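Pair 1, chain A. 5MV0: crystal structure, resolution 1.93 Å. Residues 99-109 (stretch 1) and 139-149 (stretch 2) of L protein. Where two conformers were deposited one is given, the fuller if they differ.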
# COMPACT_ATOMS: atom_id res chain seq x y z
N ILE A 99 -0.85 -16.97 26.97
CA ILE A 99 -0.65 -17.07 25.53
C ILE A 99 -2.01 -17.08 24.87
O ILE A 99 -2.92 -17.78 25.33
CB ILE A 99 0.14 -18.34 25.16
CG1 ILE A 99 1.57 -18.26 25.72
CG2 ILE A 99 0.14 -18.55 23.64
CD1 ILE A 99 2.29 -19.60 25.76
N ILE A 100 -2.17 -16.28 23.81
CA ILE A 100 -3.38 -16.30 22.99
C ILE A 100 -2.99 -16.78 21.59
O ILE A 100 -1.93 -16.42 21.08
CB ILE A 100 -4.03 -14.90 22.94
CG1 ILE A 100 -4.38 -14.43 24.36
CG2 ILE A 100 -5.26 -14.92 22.07
CD1 ILE A 100 -4.77 -12.97 24.45
N VAL A 101 -3.83 -17.63 21.00
CA VAL A 101 -3.69 -18.00 19.60
C VAL A 101 -5.02 -17.81 18.90
O VAL A 101 -6.09 -18.02 19.48
CB VAL A 101 -3.18 -19.45 19.40
CG1 VAL A 101 -1.73 -19.59 19.85
CG2 VAL A 101 -4.10 -20.45 20.10
N LEU A 102 -4.96 -17.40 17.63
CA LEU A 102 -6.13 -17.11 16.84
C LEU A 102 -6.16 -18.00 15.61
O LEU A 102 -5.13 -18.18 14.94
CB LEU A 102 -6.14 -15.63 16.41
CG LEU A 102 -7.09 -15.31 15.25
CD1 LEU A 102 -8.54 -15.36 15.72
CD2 LEU A 102 -6.75 -13.96 14.63
N GLU A 103 -7.33 -18.56 15.32
CA GLU A 103 -7.62 -19.21 14.04
C GLU A 103 -8.81 -18.48 13.43
O GLU A 103 -9.91 -18.50 13.99
CB GLU A 103 -7.94 -20.70 14.22
CG GLU A 103 -6.77 -21.53 14.78
CD GLU A 103 -5.65 -21.72 13.77
OE1 GLU A 103 -5.84 -21.37 12.58
OE2 GLU A 103 -4.58 -22.22 14.16
N ALA A 104 -8.59 -17.82 12.30
CA ALA A 104 -9.62 -17.00 11.66
C ALA A 104 -9.93 -17.53 10.27
O ALA A 104 -9.03 -17.94 9.54
CB ALA A 104 -9.18 -15.54 11.57
N SER A 105 -11.21 -17.51 9.91
CA SER A 105 -11.61 -17.97 8.59
C SER A 105 -12.93 -17.32 8.23
O SER A 105 -13.63 -16.77 9.09
CB SER A 105 -11.75 -19.50 8.57
OG SER A 105 -12.84 -19.87 9.40
N THR A 106 -13.27 -17.40 6.95
CA THR A 106 -14.59 -17.04 6.48
C THR A 106 -15.25 -18.27 5.88
O THR A 106 -14.59 -19.07 5.20
CB THR A 106 -14.56 -15.90 5.43
OG1 THR A 106 -13.85 -16.33 4.26
CG2 THR A 106 -13.89 -14.66 6.01
N ARG A 107 -16.54 -18.43 6.16
CA ARG A 107 -17.37 -19.48 5.59
C ARG A 107 -18.76 -18.89 5.51
O ARG A 107 -19.24 -18.33 6.49
CB ARG A 107 -17.39 -20.77 6.44
CG ARG A 107 -16.08 -21.57 6.53
CD ARG A 107 -15.69 -22.13 5.16
NE ARG A 107 -14.58 -23.08 5.25
CZ ARG A 107 -13.30 -22.72 5.34
NH1 ARG A 107 -12.97 -21.43 5.37
NH2 ARG A 107 -12.35 -23.64 5.40
N SER A 108 -19.40 -19.00 4.34
CA SER A 108 -20.64 -18.24 4.13
C SER A 108 -21.80 -18.82 4.93
O SER A 108 -22.65 -18.08 5.43
CB SER A 108 -20.99 -18.20 2.64
OG SER A 108 -21.12 -19.50 2.10
N MET A 109 -21.84 -20.15 5.08
CA MET A 109 -22.96 -20.84 5.72
C MET A 109 -22.65 -21.18 7.16
O MET A 109 -21.56 -21.71 7.45
CB MET A 109 -23.29 -22.13 4.96
CG MET A 109 -23.80 -21.95 3.53
SD MET A 109 -25.42 -21.13 3.38
CE MET A 109 -25.00 -19.38 3.36
N ASN A 139 -5.23 -19.44 25.64
CA ASN A 139 -6.56 -19.11 25.15
C ASN A 139 -6.59 -19.25 23.63
O ASN A 139 -5.90 -18.51 22.91
CB ASN A 139 -6.97 -17.71 25.60
CG ASN A 139 -7.07 -17.60 27.12
OD1 ASN A 139 -7.20 -18.61 27.82
ND2 ASN A 139 -7.00 -16.38 27.63
N ILE A 140 -7.38 -20.21 23.15
CA ILE A 140 -7.52 -20.48 21.72
C ILE A 140 -8.77 -19.76 21.25
O ILE A 140 -9.88 -20.13 21.63
CB ILE A 140 -7.61 -21.99 21.44
CG1 ILE A 140 -6.41 -22.72 22.02
CG2 ILE A 140 -7.75 -22.25 19.94
CD1 ILE A 140 -6.68 -24.20 22.28
N ILE A 141 -8.59 -18.74 20.42
CA ILE A 141 -9.71 -17.99 19.86
C ILE A 141 -9.90 -18.46 18.42
O ILE A 141 -8.97 -18.39 17.60
CB ILE A 141 -9.46 -16.48 19.94
CG1 ILE A 141 -9.21 -16.09 21.40
CG2 ILE A 141 -10.67 -15.71 19.38
CD1 ILE A 141 -8.92 -14.61 21.63
N VAL A 142 -11.09 -18.96 18.12
CA VAL A 142 -11.41 -19.51 16.81
C VAL A 142 -12.62 -18.74 16.29
O VAL A 142 -13.69 -18.77 16.90
CB VAL A 142 -11.68 -21.02 16.88
CG1 VAL A 142 -11.98 -21.59 15.49
CG2 VAL A 142 -10.50 -21.73 17.51
N ILE A 143 -12.44 -18.05 15.17
CA ILE A 143 -13.46 -17.19 14.58
C ILE A 143 -13.71 -17.65 13.15
O ILE A 143 -12.76 -17.77 12.36
CB ILE A 143 -13.03 -15.71 14.60
CG1 ILE A 143 -12.99 -15.17 16.02
CG2 ILE A 143 -13.94 -14.84 13.72
CD1 ILE A 143 -12.28 -13.81 16.09
N SER A 144 -14.97 -17.91 12.81
CA SER A 144 -15.35 -18.20 11.44
C SER A 144 -16.61 -17.41 11.11
O SER A 144 -17.67 -17.65 11.70
CB SER A 144 -15.58 -19.70 11.22
OG SER A 144 -15.75 -19.98 9.84
N GLU A 145 -16.50 -16.49 10.15
CA GLU A 145 -17.54 -15.50 9.90
C GLU A 145 -17.97 -15.52 8.44
O GLU A 145 -17.26 -16.01 7.56
CB GLU A 145 -17.05 -14.11 10.32
CG GLU A 145 -17.05 -14.02 11.82
CD GLU A 145 -16.37 -12.79 12.36
OE1 GLU A 145 -15.79 -12.02 11.57
OE2 GLU A 145 -16.42 -12.62 13.60
N THR A 146 -19.16 -15.02 8.18
CA THR A 146 -19.72 -15.02 6.85
C THR A 146 -18.97 -14.25 5.83
O THR A 146 -18.87 -14.66 4.74
CB THR A 146 -21.18 -14.50 6.80
OG1 THR A 146 -21.94 -15.10 7.83
CG2 THR A 146 -21.77 -14.91 5.63
N LYS A 147 -18.45 -13.12 6.23
CA LYS A 147 -17.73 -12.20 5.37
C LYS A 147 -16.42 -11.83 6.04
O LYS A 147 -16.32 -11.82 7.27
CB LYS A 147 -18.54 -10.93 5.08
CG LYS A 147 -19.73 -11.13 4.16
CD LYS A 147 -20.49 -9.82 3.96
CE LYS A 147 -21.90 -10.05 3.40
NZ LYS A 147 -21.91 -10.55 2.00
N PRO A 148 -15.39 -11.49 5.26
CA PRO A 148 -14.12 -11.10 5.88
C PRO A 148 -14.28 -9.77 6.59
O PRO A 148 -15.01 -8.88 6.13
CB PRO A 148 -13.16 -11.00 4.69
CG PRO A 148 -14.02 -10.81 3.50
CD PRO A 148 -15.33 -11.48 3.79
N ARG A 149 -13.64 -9.65 7.75
CA ARG A 149 -13.55 -8.36 8.42
C ARG A 149 -12.69 -7.44 7.57
O ARG A 149 -11.54 -7.76 7.25
CB ARG A 149 -12.95 -8.54 9.80
CG ARG A 149 -13.83 -9.36 10.74
CD ARG A 149 -13.48 -9.12 12.20
NE ARG A 149 -14.14 -10.08 13.08
CZ ARG A 149 -13.94 -10.17 14.39
NH1 ARG A 149 -13.11 -9.34 15.01
NH2 ARG A 149 -14.59 -11.09 15.10
O HOH W 1 -11.72 -20.47 11.74

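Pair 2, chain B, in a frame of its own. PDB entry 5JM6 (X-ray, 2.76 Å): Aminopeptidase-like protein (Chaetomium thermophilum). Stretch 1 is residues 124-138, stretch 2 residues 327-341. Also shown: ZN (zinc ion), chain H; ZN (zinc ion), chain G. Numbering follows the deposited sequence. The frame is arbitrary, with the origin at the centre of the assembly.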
# COMPACT_ATOMS: atom_id res chain seq x y z
N GLY B 124 63.91 -23.43 -1.20
CA GLY B 124 63.90 -21.98 -1.26
C GLY B 124 63.43 -21.45 -2.60
O GLY B 124 63.12 -20.27 -2.73
N ASN B 125 63.38 -22.33 -3.60
CA ASN B 125 62.87 -21.96 -4.91
C ASN B 125 61.35 -21.86 -4.88
O ASN B 125 60.68 -22.53 -4.09
CB ASN B 125 63.31 -22.97 -5.97
CG ASN B 125 64.80 -22.89 -6.25
OD1 ASN B 125 65.53 -22.13 -5.61
ND2 ASN B 125 65.26 -23.68 -7.22
N GLY B 126 60.81 -21.02 -5.75
CA GLY B 126 59.39 -20.70 -5.72
C GLY B 126 58.50 -21.72 -6.38
O GLY B 126 58.97 -22.63 -7.08
N ILE B 127 57.20 -21.57 -6.17
CA ILE B 127 56.21 -22.44 -6.75
C ILE B 127 55.31 -21.65 -7.69
O ILE B 127 54.84 -20.57 -7.34
CB ILE B 127 55.35 -23.12 -5.66
CG1 ILE B 127 56.25 -23.70 -4.58
CG2 ILE B 127 54.45 -24.18 -6.27
CD1 ILE B 127 55.62 -23.74 -3.22
N ALA B 128 55.09 -22.18 -8.88
CA ALA B 128 54.09 -21.61 -9.78
C ALA B 128 52.85 -22.48 -9.68
O ALA B 128 52.84 -23.62 -10.14
CB ALA B 128 54.62 -21.56 -11.21
N MET B 129 51.80 -21.94 -9.07
CA MET B 129 50.64 -22.75 -8.72
C MET B 129 49.32 -22.19 -9.24
O MET B 129 49.11 -20.98 -9.30
CB MET B 129 50.56 -22.93 -7.20
CG MET B 129 50.76 -21.66 -6.38
SD MET B 129 50.67 -21.97 -4.61
CE MET B 129 52.26 -21.37 -4.06
N ILE B 130 48.44 -23.11 -9.64
CA ILE B 130 47.08 -22.78 -10.07
C ILE B 130 46.08 -23.50 -9.18
O ILE B 130 46.21 -24.70 -8.92
CB ILE B 130 46.83 -23.19 -11.53
CG1 ILE B 130 47.93 -22.62 -12.44
CG2 ILE B 130 45.45 -22.73 -11.98
CD1 ILE B 130 47.88 -23.17 -13.86
N ALA B 131 45.07 -22.77 -8.72
CA ALA B 131 44.01 -23.35 -7.90
C ALA B 131 42.65 -23.17 -8.56
O ALA B 131 42.39 -22.14 -9.18
CB ALA B 131 44.02 -22.73 -6.51
N GLY B 132 41.80 -24.18 -8.43
CA GLY B 132 40.45 -24.13 -8.97
C GLY B 132 39.56 -25.07 -8.18
O GLY B 132 40.04 -25.79 -7.31
N HIS B 133 38.26 -25.05 -8.47
CA HIS B 133 37.34 -25.98 -7.81
C HIS B 133 36.64 -26.87 -8.82
O HIS B 133 36.31 -26.44 -9.92
CB HIS B 133 36.32 -25.22 -6.95
CG HIS B 133 35.32 -24.43 -7.72
ND1 HIS B 133 34.07 -24.91 -8.05
CD2 HIS B 133 35.36 -23.16 -8.19
CE1 HIS B 133 33.40 -23.99 -8.71
NE2 HIS B 133 34.16 -22.91 -8.81
N ILE B 134 36.51 -28.16 -8.49
CA ILE B 134 35.81 -29.09 -9.36
C ILE B 134 34.40 -29.52 -8.91
O ILE B 134 33.80 -30.41 -9.51
CB ILE B 134 36.66 -30.35 -9.61
CG1 ILE B 134 37.19 -30.91 -8.30
CG2 ILE B 134 37.82 -30.01 -10.53
CD1 ILE B 134 37.88 -32.24 -8.48
N ASP B 135 33.90 -28.94 -7.83
CA ASP B 135 32.49 -29.14 -7.48
C ASP B 135 31.63 -28.26 -8.37
O ASP B 135 32.08 -27.23 -8.86
CB ASP B 135 32.22 -28.84 -6.01
CG ASP B 135 32.26 -27.35 -5.72
OD1 ASP B 135 33.25 -26.70 -6.08
OD2 ASP B 135 31.28 -26.84 -5.13
N ALA B 136 30.37 -28.64 -8.55
CA ALA B 136 29.43 -27.88 -9.36
C ALA B 136 28.07 -27.90 -8.69
O ALA B 136 27.80 -28.78 -7.89
CB ALA B 136 29.34 -28.46 -10.75
N LEU B 137 27.21 -26.94 -9.00
CA LEU B 137 25.89 -26.93 -8.39
C LEU B 137 25.23 -28.23 -8.80
O LEU B 137 25.23 -28.59 -9.96
CB LEU B 137 25.07 -25.75 -8.89
CG LEU B 137 25.28 -24.43 -8.16
CD1 LEU B 137 26.69 -23.93 -8.39
CD2 LEU B 137 24.28 -23.41 -8.66
N THR B 138 24.64 -28.92 -7.84
CA THR B 138 24.03 -30.23 -8.08
C THR B 138 23.03 -30.56 -6.98
O THR B 138 22.99 -29.88 -5.95
CB THR B 138 25.10 -31.33 -8.20
OG1 THR B 138 24.53 -32.51 -8.77
CG2 THR B 138 25.71 -31.65 -6.84
N ASP B 327 64.64 -25.71 -15.40
CA ASP B 327 63.50 -25.29 -14.58
C ASP B 327 63.81 -25.42 -13.10
O ASP B 327 64.04 -26.52 -12.60
CB ASP B 327 62.25 -26.11 -14.91
CG ASP B 327 61.58 -25.68 -16.19
OD1 ASP B 327 61.72 -24.50 -16.57
OD2 ASP B 327 60.89 -26.52 -16.81
N GLY B 328 63.76 -24.31 -12.38
CA GLY B 328 64.12 -24.30 -10.98
C GLY B 328 62.93 -24.27 -10.04
O GLY B 328 63.09 -24.41 -8.83
N VAL B 329 61.73 -24.08 -10.58
CA VAL B 329 60.56 -23.99 -9.73
C VAL B 329 59.76 -25.28 -9.71
O VAL B 329 60.01 -26.20 -10.49
CB VAL B 329 59.62 -22.85 -10.20
CG1 VAL B 329 60.39 -21.54 -10.27
CG2 VAL B 329 58.99 -23.18 -11.54
N ILE B 330 58.76 -25.32 -8.84
CA ILE B 330 57.80 -26.40 -8.80
C ILE B 330 56.54 -25.92 -9.51
O ILE B 330 56.08 -24.81 -9.27
CB ILE B 330 57.47 -26.84 -7.35
CG1 ILE B 330 58.66 -27.57 -6.73
CG2 ILE B 330 56.23 -27.72 -7.32
CD1 ILE B 330 58.46 -27.94 -5.27
N LYS B 331 56.01 -26.75 -10.40
CA LYS B 331 54.79 -26.41 -11.12
C LYS B 331 53.64 -27.24 -10.57
O LYS B 331 53.68 -28.47 -10.61
CB LYS B 331 54.96 -26.64 -12.62
CG LYS B 331 56.00 -25.74 -13.25
CD LYS B 331 56.34 -26.20 -14.65
CE LYS B 331 57.53 -25.44 -15.18
NZ LYS B 331 57.72 -25.68 -16.64
N LEU B 332 52.61 -26.57 -10.06
CA LEU B 332 51.59 -27.22 -9.25
C LEU B 332 50.18 -26.80 -9.65
O LEU B 332 49.93 -25.64 -9.96
CB LEU B 332 51.84 -26.91 -7.77
CG LEU B 332 50.99 -27.54 -6.66
CD1 LEU B 332 51.82 -27.64 -5.38
CD2 LEU B 332 49.71 -26.75 -6.40
N VAL B 333 49.26 -27.76 -9.63
CA VAL B 333 47.84 -27.48 -9.82
C VAL B 333 47.05 -28.09 -8.66
O VAL B 333 47.24 -29.25 -8.31
CB VAL B 333 47.31 -28.04 -11.15
CG1 VAL B 333 45.83 -27.71 -11.31
CG2 VAL B 333 48.11 -27.48 -12.32
N ALA B 334 46.19 -27.28 -8.06
CA ALA B 334 45.37 -27.72 -6.94
C ALA B 334 43.89 -27.60 -7.29
O ALA B 334 43.38 -26.50 -7.51
CB ALA B 334 45.69 -26.92 -5.69
N LEU B 335 43.20 -28.74 -7.34
CA LEU B 335 41.77 -28.75 -7.62
C LEU B 335 41.01 -29.12 -6.35
O LEU B 335 41.19 -30.20 -5.80
CB LEU B 335 41.45 -29.72 -8.75
CG LEU B 335 42.19 -29.47 -10.07
CD1 LEU B 335 41.72 -30.42 -11.16
CD2 LEU B 335 42.03 -28.02 -10.51
N PHE B 336 40.12 -28.23 -5.93
CA PHE B 336 39.45 -28.34 -4.64
C PHE B 336 37.97 -28.64 -4.79
O PHE B 336 37.38 -28.43 -5.85
CB PHE B 336 39.60 -27.06 -3.82
CG PHE B 336 41.01 -26.69 -3.49
CD1 PHE B 336 41.67 -27.28 -2.42
CD2 PHE B 336 41.68 -25.75 -4.25
CE1 PHE B 336 42.97 -26.93 -2.12
CE2 PHE B 336 42.98 -25.40 -3.95
CZ PHE B 336 43.63 -25.99 -2.89
N ASP B 337 37.40 -29.17 -3.72
CA ASP B 337 35.98 -29.43 -3.63
C ASP B 337 35.33 -28.36 -2.75
O ASP B 337 36.01 -27.74 -1.93
CB ASP B 337 35.73 -30.83 -3.07
CG ASP B 337 34.26 -31.20 -3.01
OD1 ASP B 337 33.42 -30.46 -3.58
OD2 ASP B 337 33.93 -32.23 -2.39
N ASP B 338 34.05 -28.10 -2.99
CA ASP B 338 33.20 -27.25 -2.13
C ASP B 338 33.45 -25.74 -2.14
O ASP B 338 33.41 -25.12 -1.09
CB ASP B 338 33.31 -27.72 -0.67
CG ASP B 338 32.96 -29.18 -0.49
OD1 ASP B 338 32.03 -29.66 -1.17
OD2 ASP B 338 33.62 -29.84 0.33
N GLU B 339 33.71 -25.15 -3.30
CA GLU B 339 33.91 -23.70 -3.36
C GLU B 339 32.59 -22.92 -3.36
O GLU B 339 32.53 -21.77 -2.92
CB GLU B 339 34.73 -23.32 -4.59
CG GLU B 339 34.96 -21.82 -4.80
CD GLU B 339 33.87 -21.17 -5.63
OE1 GLU B 339 33.57 -19.98 -5.40
OE2 GLU B 339 33.31 -21.85 -6.52
N GLU B 340 31.55 -23.57 -3.86
CA GLU B 340 30.21 -22.99 -3.90
C GLU B 340 29.61 -22.93 -2.47
O GLU B 340 28.59 -22.28 -2.25
CB GLU B 340 29.32 -23.81 -4.85
CG GLU B 340 29.91 -24.11 -6.26
CD GLU B 340 29.58 -23.04 -7.29
OE1 GLU B 340 28.51 -22.40 -7.15
OE2 GLU B 340 30.35 -22.88 -8.26
N ILE B 341 30.23 -23.65 -1.54
CA ILE B 341 29.89 -23.63 -0.11
C ILE B 341 30.86 -22.77 0.75
O ILE B 341 30.85 -22.84 1.98
CB ILE B 341 29.79 -25.08 0.44
CG1 ILE B 341 28.92 -25.90 -0.50
CG2 ILE B 341 29.12 -25.14 1.81
CD1 ILE B 341 27.46 -25.45 -0.52
ZN ZN H . 33.36 -21.08 -9.55
ZN ZN G . 29.60 -21.39 -9.08

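What backbone arrangement do the two pairs share? Each is a pair of neighbouring parallel strands, with seven bridged residue pairs, and 14 central residues superpose with an RMSD of 0.5 Å. The N-to-C directions differ by 8° in pair 1 and 17° in pair 2. In both, amides and carbonyls of the two strands alternate as donors and acceptors. Ile A141 N donates to Val A101 O at 2.8 Å, and at the matching place Leu B332 N donates to Ala B128 O at 3.0 Å. The ladder runs on to Arg A107 N, which donates to Glu A145 O at 2.9 Å, and to its counterpart Ile B134 N, which donates to Phe B336 O at 2.8 Å.

How is the face carrying Leu A102 and Met B129 filled? In pair 1 the branched ends lie across the strands: Ile A100 CG2 is 3.7 Å from Ile A141 CD1, and Leu A102 CD1 is 4.1 Å from Ile A143 CD1. In pair 2, Met B129 turns its end away from the other strand, leaving its CB 4.0 Å from Leu B332 CD2. Further along, Ala A104 matches Ala B131 and Glu A145 matches Phe B336. The aromatic ring presents its edge to the small alanine, with Phe B336 CE2 3.8 Å from Ala B131 CB, whereas Glu A145 forms a salt bridge within its own stretch, Arg A149 NH2 lying 2.8 Å from Glu A145 OE2.

What happens where Ser A105 matches Gly B132? On this other face pair 1 sets two hydroxyls together: Ser A105 OG and Ser A144 OG are hydrogen-bonded at 2.9 Å, and a water bound to Ser A105 OG at 2.7 Å also donates to Ile A143 O at 3.0 Å. Pair 2 replaces this polar link with a glycine beside a large apolar residue. Leu B335, the match of Ser A144, reaches onward instead, its CD1 4.0 Å from Ile B134 CG2.

How do the strand ends differ? Thr A106 packs its methyl against the turn of the other stretch, with CG2 3.6 Å from Pro A148 CA. Its counterpart His B133 binds a zinc ion through NE2 at 2.1 Å, while its ND1 donates to Asp B135 OD1 at 2.8 Å. That same carboxylate oxygen, Asp B135 OD1, accepts from Glu B339 N at 3.2 Å, so one aspartate both steadies the ligand ring and ties the two stretches together. Glu B340, though poorly ordered, holds the second zinc through OE2 at 1.9 Å and OE1 at 2.4 Å.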